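Local structure of Man26A (Cellulomonas fimi, 2X2Y) at residues K302-I307 with D349-F354; T60-A65 with A355-G360. The protein is an endo-beta-1,4-mannanase of glycoside hydrolase family 26, here its catalytic barrel and Ig-like domain, that probably cleaves internal bonds of mannans. The protein carries 2 engineered substitutions. All coordinates share one frame; numbering follows the deposited sequence.

In the fold
Both contacts lie in the TIM-barrel part of the chain, their centres about 14 Å apart, and one continuous run of chain serves both: 349-354, used by interaction 1, passes straight into 355-360, used by interaction 2. Along the sequence the order is 60-65, 302-307, 349-354, 355-360. Short strand 352-353 lies parallel to barrel strand 32-37, tying this late run to the early part of the barrel. Interaction 1 sets it against helix 299-308, interaction 2 against the loop that enters strand 66-70. Phe354 joins the two, its CB packing on Asp62. Both involve the chain beyond strand 318-321, at the end where the barrel strands begin, which in such folds is opposite the catalytic end.

Interaction 1. Residues K302-I307 with D349-F354; sequences KVLAAI and DPFTLF. With MG (magnesium ion), chain C.
Leu304 reaches from helix 299-308 into the turn 349-352 with both of its methyls. With CG anti to the backbone N (chi1 -176°), the side chain extends toward the turn, and its CD2 lies 3.5 Å from Asp349 CG. The same methyl is 3.7 Å from Thr352 CG2, while CD1 comes up to the edge of the Phe351 ring, near its plane, 3.9 Å from CD2 of that ring. Ile307 CG2 meets the ring obliquely.

Asp349 OD1 accepts the Phe351 N-H through the anti lone pair, fairly straight at 163°, and OD2 makes a salt bridge to Lys308, at the end of helix 299-308. With an alanine in place of Asp349, Lys308 is likely to lose its charge partner and the Phe351 N-H its acceptor, and a gap to open against Leu304 CD2.

Behind the turn sits a magnesium ion, 2.4 Å from Asp349 O and 2.5 Å from Thr352 OG1; Thr352 O, a water and Ala347 O also bind it. Thr352 OG1 is hydrogen-bonded to Tyr346 O. An Asx turn overlaps a type I beta turn whose first and last residues bind the metal at the TIM-barrel end where strands such as 32-37 begin.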
loop_
_atom_site.group_PDB
_atom_site.type_symbol
_atom_site.label_atom_id
_atom_site.label_comp_id
_atom_site.label_asym_id
_atom_site.label_seq_id
_atom_site.Cartn_x
_atom_site.Cartn_y
_atom_site.Cartn_z
ATOM N N LYS A 302 -1.188 -3.082 -26.160
ATOM C CA LYS A 302 -1.900 -4.352 -26.018
ATOM C C LYS A 302 -2.549 -4.501 -24.641
ATOM O O LYS A 302 -3.699 -4.938 -24.543
ATOM C CB LYS A 302 -0.978 -5.541 -26.301
ATOM C CG LYS A 302 -0.806 -5.807 -27.765
ATOM C CD LYS A 302 0.435 -6.613 -28.044
ATOM C CE LYS A 302 0.122 -8.059 -28.288
ATOM N NZ LYS A 302 1.306 -8.707 -28.909
ATOM N N VAL A 303 -1.806 -4.134 -23.595
ATOM C CA VAL A 303 -2.304 -4.158 -22.222
ATOM C C VAL A 303 -3.464 -3.176 -22.098
ATOM O O VAL A 303 -4.522 -3.515 -21.557
ATOM C CB VAL A 303 -1.180 -3.824 -21.186
ATOM C CG1 VAL A 303 -1.763 -3.520 -19.802
ATOM C CG2 VAL A 303 -0.152 -4.952 -21.106
ATOM N N LEU A 304 -3.265 -1.966 -22.613
ATOM C CA LEU A 304 -4.296 -0.938 -22.530
ATOM C C LEU A 304 -5.564 -1.335 -23.297
ATOM O O LEU A 304 -6.673 -1.197 -22.772
ATOM C CB LEU A 304 -3.770 0.437 -22.981
ATOM C CG LEU A 304 -4.752 1.612 -22.851
ATOM C CD1 LEU A 304 -5.128 1.910 -21.390
ATOM C CD2 LEU A 304 -4.169 2.833 -23.515
ATOM N N ALA A 305 -5.393 -1.842 -24.522
ATOM C CA ALA A 305 -6.525 -2.344 -25.325
ATOM C C ALA A 305 -7.313 -3.443 -24.593
ATOM O O ALA A 305 -8.552 -3.447 -24.631
ATOM C CB ALA A 305 -6.065 -2.830 -26.694
ATOM N N ALA A 306 -6.604 -4.353 -23.920
ATOM C CA ALA A 306 -7.240 -5.428 -23.147
ATOM C C ALA A 306 -8.047 -4.896 -21.959
ATOM O O ALA A 306 -9.130 -5.398 -21.653
ATOM C CB ALA A 306 -6.194 -6.452 -22.675
ATOM N N ILE A 307 -7.510 -3.875 -21.302
ATOM C CA ILE A 307 -8.208 -3.180 -20.222
ATOM C C ILE A 307 -9.432 -2.421 -20.737
ATOM O O ILE A 307 -10.526 -2.564 -20.181
ATOM C CB ILE A 307 -7.245 -2.244 -19.427
ATOM C CG1 ILE A 307 -6.211 -3.081 -18.663
ATOM C CG2 ILE A 307 -8.021 -1.330 -18.477
ATOM C CD1 ILE A 307 -5.060 -2.295 -18.086
ATOM N N ASP A 349 -3.184 7.849 -25.941
ATOM C CA ASP A 349 -4.540 7.307 -25.847
ATOM C C ASP A 349 -5.370 8.143 -24.874
ATOM O O ASP A 349 -4.923 8.416 -23.763
ATOM C CB ASP A 349 -4.497 5.846 -25.399
ATOM C CG ASP A 349 -5.814 5.114 -25.624
ATOM O OD1 ASP A 349 -6.807 5.413 -24.928
ATOM O OD2 ASP A 349 -5.845 4.205 -26.481
ATOM N N PRO A 350 -6.585 8.566 -25.292
ATOM C CA PRO A 350 -7.394 9.429 -24.410
ATOM C C PRO A 350 -7.807 8.783 -23.076
ATOM O O PRO A 350 -8.198 9.498 -22.163
ATOM C CB PRO A 350 -8.632 9.763 -25.265
ATOM C CG PRO A 350 -8.689 8.686 -26.309
ATOM C CD PRO A 350 -7.261 8.292 -26.578
ATOM N N PHE A 351 -7.703 7.458 -22.964
ATOM C CA PHE A 351 -8.066 6.762 -21.722
ATOM C C PHE A 351 -6.999 6.857 -20.623
ATOM O O PHE A 351 -7.323 6.780 -19.436
ATOM C CB PHE A 351 -8.403 5.289 -21.998
ATOM C CG PHE A 351 -9.058 4.581 -20.833
ATOM C CD1 PHE A 351 -10.386 4.841 -20.494
ATOM C CD2 PHE A 351 -8.347 3.646 -20.080
ATOM C CE1 PHE A 351 -10.990 4.191 -19.412
ATOM C CE2 PHE A 351 -8.943 2.983 -19.003
ATOM C CZ PHE A 351 -10.260 3.254 -18.666
ATOM N N THR A 352 -5.734 6.992 -21.011
ATOM C CA THR A 352 -4.654 7.156 -20.035
ATOM C C THR A 352 -4.536 8.622 -19.638
ATOM O O THR A 352 -4.440 9.495 -20.501
ATOM C CB THR A 352 -3.301 6.649 -20.559
ATOM O OG1 THR A 352 -2.989 7.292 -21.801
ATOM C CG2 THR A 352 -3.335 5.155 -20.758
ATOM N N LEU A 353 -4.564 8.889 -18.337
ATOM C CA LEU A 353 -4.512 10.262 -17.843
ATOM C C LEU A 353 -3.145 10.621 -17.251
ATOM O O LEU A 353 -2.563 9.850 -16.488
ATOM C CB LEU A 353 -5.631 10.519 -16.833
ATOM C CG LEU A 353 -7.094 10.242 -17.229
ATOM C CD1 LEU A 353 -8.017 10.718 -16.127
ATOM C CD2 LEU A 353 -7.491 10.890 -18.550
ATOM N N PHE A 354 -2.642 11.792 -17.631
ATOM C CA PHE A 354 -1.356 12.302 -17.169
ATOM C C PHE A 354 -1.575 13.548 -16.293
ATOM O O PHE A 354 -2.710 13.972 -16.120
ATOM C CB PHE A 354 -0.422 12.542 -18.363
ATOM C CG PHE A 354 0.156 11.273 -18.936
ATOM C CD1 PHE A 354 -0.657 10.346 -19.603
ATOM C CD2 PHE A 354 1.511 10.992 -18.805
ATOM C CE1 PHE A 354 -0.127 9.156 -20.118
ATOM C CE2 PHE A 354 2.054 9.811 -19.327
ATOM C CZ PHE A 354 1.231 8.890 -19.975
HETATM MG MG MG C . -3.340 9.691 -22.547
HETATM O O HOH W 1 -3.203 11.821 -22.493
#

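Interaction 2. Residues T60-A65 with A355-G360; sequences TGDFPA and ASEVTG
Asp62 points its carboxylate at the start of the 3-10 segment 355-357, where Ser356 meets it with both hydroxyl and backbone N-H. The hydroxyl makes the shorter bond, Ser356 OG giving its proton to Asp62 OD2 at 2.7 Å from above the carboxylate plane, 39° out of it. Ser356 N straddles the carboxylate with two weak bonds, 3.3 Å to each of Asp62 OD1 and OD2. The Asp62 side chain can face Ser356 because CG stands anti to the backbone N, chi1 -157°.

One residue on, Phe63 turns its carbonyl to the same segment, and Ala355 N donates to Phe63 O over 2.8 Å. This is where the loop after helix 55-60 enters barrel strand 66-70, an alpha-to-beta link of the TIM barrel. Ala355 CB lies 3.8 Å from Phe63 CB. Farther along, Val358 points toward the loop and sets CG2 3.6 Å from Ala65 CB, with Leu33 of strand 32-37 beside both.

Glu357 OE2 comes within 4.3 Å of Asp62 OD2, a like-charged pair probably eased by a water that donates to Asp62 OD2 and weakly to Glu357 OE2, and by the Phe354 N-H, which Glu357 OE2 accepts.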
loop_
_atom_site.group_PDB
_atom_site.type_symbol
_atom_site.label_atom_id
_atom_site.label_comp_id
_atom_site.label_asym_id
_atom_site.label_seq_id
_atom_site.Cartn_x
_atom_site.Cartn_y
_atom_site.Cartn_z
ATOM N N THR A 60 6.836 12.059 -23.464
ATOM C CA THR A 60 5.391 12.205 -23.740
ATOM C C THR A 60 4.906 13.650 -23.754
ATOM O O THR A 60 3.838 13.929 -24.292
ATOM C CB THR A 60 4.479 11.423 -22.739
ATOM O OG1 THR A 60 4.371 12.152 -21.506
ATOM C CG2 THR A 60 5.010 10.025 -22.469
ATOM N N GLY A 61 5.667 14.559 -23.156
ATOM C CA GLY A 61 5.237 15.954 -23.035
ATOM C C GLY A 61 4.396 16.277 -21.804
ATOM O O GLY A 61 3.910 17.403 -21.657
ATOM N N ASP A 62 4.215 15.291 -20.924
ATOM C CA ASP A 62 3.454 15.467 -19.688
ATOM C C ASP A 62 4.042 14.578 -18.592
ATOM O O ASP A 62 4.521 13.474 -18.866
ATOM C CB ASP A 62 1.975 15.111 -19.918
ATOM C CG ASP A 62 1.019 15.762 -18.897
ATOM O OD1 ASP A 62 1.455 16.359 -17.889
ATOM O OD2 ASP A 62 -0.203 15.684 -19.125
ATOM N N PHE A 63 4.002 15.060 -17.357
ATOM C CA PHE A 63 4.332 14.250 -16.193
ATOM C C PHE A 63 3.252 13.183 -15.963
ATOM O O PHE A 63 2.104 13.373 -16.376
ATOM C CB PHE A 63 4.449 15.145 -14.959
ATOM C CG PHE A 63 5.663 16.026 -14.960
ATOM C CD1 PHE A 63 5.601 17.318 -15.482
ATOM C CD2 PHE A 63 6.864 15.575 -14.421
ATOM C CE1 PHE A 63 6.718 18.146 -15.470
ATOM C CE2 PHE A 63 7.983 16.394 -14.410
ATOM C CZ PHE A 63 7.909 17.690 -14.936
ATOM N N PRO A 64 3.605 12.064 -15.291
ATOM C CA PRO A 64 2.571 11.068 -14.983
ATOM C C PRO A 64 1.525 11.650 -14.039
ATOM O O PRO A 64 1.813 12.597 -13.316
ATOM C CB PRO A 64 3.351 9.955 -14.262
ATOM C CG PRO A 64 4.578 10.603 -13.759
ATOM C CD PRO A 64 4.921 11.675 -14.749
ATOM N N ALA A 65 0.323 11.096 -14.038
ATOM C CA ALA A 65 -0.693 11.543 -13.088
ATOM C C ALA A 65 -0.393 11.057 -11.668
ATOM O O ALA A 65 -0.784 11.698 -10.686
ATOM C CB ALA A 65 -2.057 11.098 -13.528
ATOM N N ALA A 355 -0.509 14.102 -15.721
ATOM C CA ALA A 355 -0.617 15.165 -14.700
ATOM C C ALA A 355 -1.570 16.311 -15.057
ATOM O O ALA A 355 -2.420 16.689 -14.244
ATOM C CB ALA A 355 0.759 15.720 -14.337
ATOM N N SER A 356 -1.434 16.833 -16.278
ATOM C CA SER A 356 -2.190 17.996 -16.726
ATOM C C SER A 356 -3.684 17.703 -16.890
ATOM O O SER A 356 -4.491 18.625 -16.961
ATOM C CB SER A 356 -1.591 18.567 -18.022
ATOM O OG SER A 356 -1.962 17.786 -19.145
ATOM N N GLU A 357 -4.037 16.423 -16.929
ATOM C CA GLU A 357 -5.426 15.985 -17.050
ATOM C C GLU A 357 -6.104 15.654 -15.720
ATOM O O GLU A 357 -7.286 15.289 -15.701
ATOM C CB GLU A 357 -5.517 14.784 -17.978
ATOM C CG GLU A 357 -5.251 15.118 -19.424
ATOM C CD GLU A 357 -4.839 13.912 -20.211
ATOM O OE1 GLU A 357 -5.649 13.425 -21.030
ATOM O OE2 GLU A 357 -3.706 13.436 -19.993
ATOM N N VAL A 358 -5.355 15.774 -14.624
ATOM C CA VAL A 358 -5.897 15.586 -13.281
ATOM C C VAL A 358 -6.534 16.891 -12.813
ATOM O O VAL A 358 -5.842 17.899 -12.624
ATOM C CB VAL A 358 -4.809 15.145 -12.253
ATOM C CG1 VAL A 358 -5.415 14.997 -10.854
ATOM C CG2 VAL A 358 -4.142 13.852 -12.684
ATOM N N THR A 359 -7.850 16.867 -12.630
ATOM C CA THR A 359 -8.572 18.055 -12.185
ATOM C C THR A 359 -9.677 17.710 -11.192
ATOM O O THR A 359 -10.380 16.698 -11.338
ATOM C CB THR A 359 -9.133 18.889 -13.384
ATOM O OG1 THR A 359 -9.867 20.014 -12.886
ATOM C CG2 THR A 359 -10.048 18.051 -14.283
ATOM N N GLY A 360 -9.819 18.562 -10.182
ATOM C CA GLY A 360 -10.825 18.380 -9.143
ATOM C C GLY A 360 -10.542 17.209 -8.227
ATOM O O GLY A 360 -11.470 16.600 -7.710
HETATM O O HOH W 2 -0.971 14.841 -21.644
#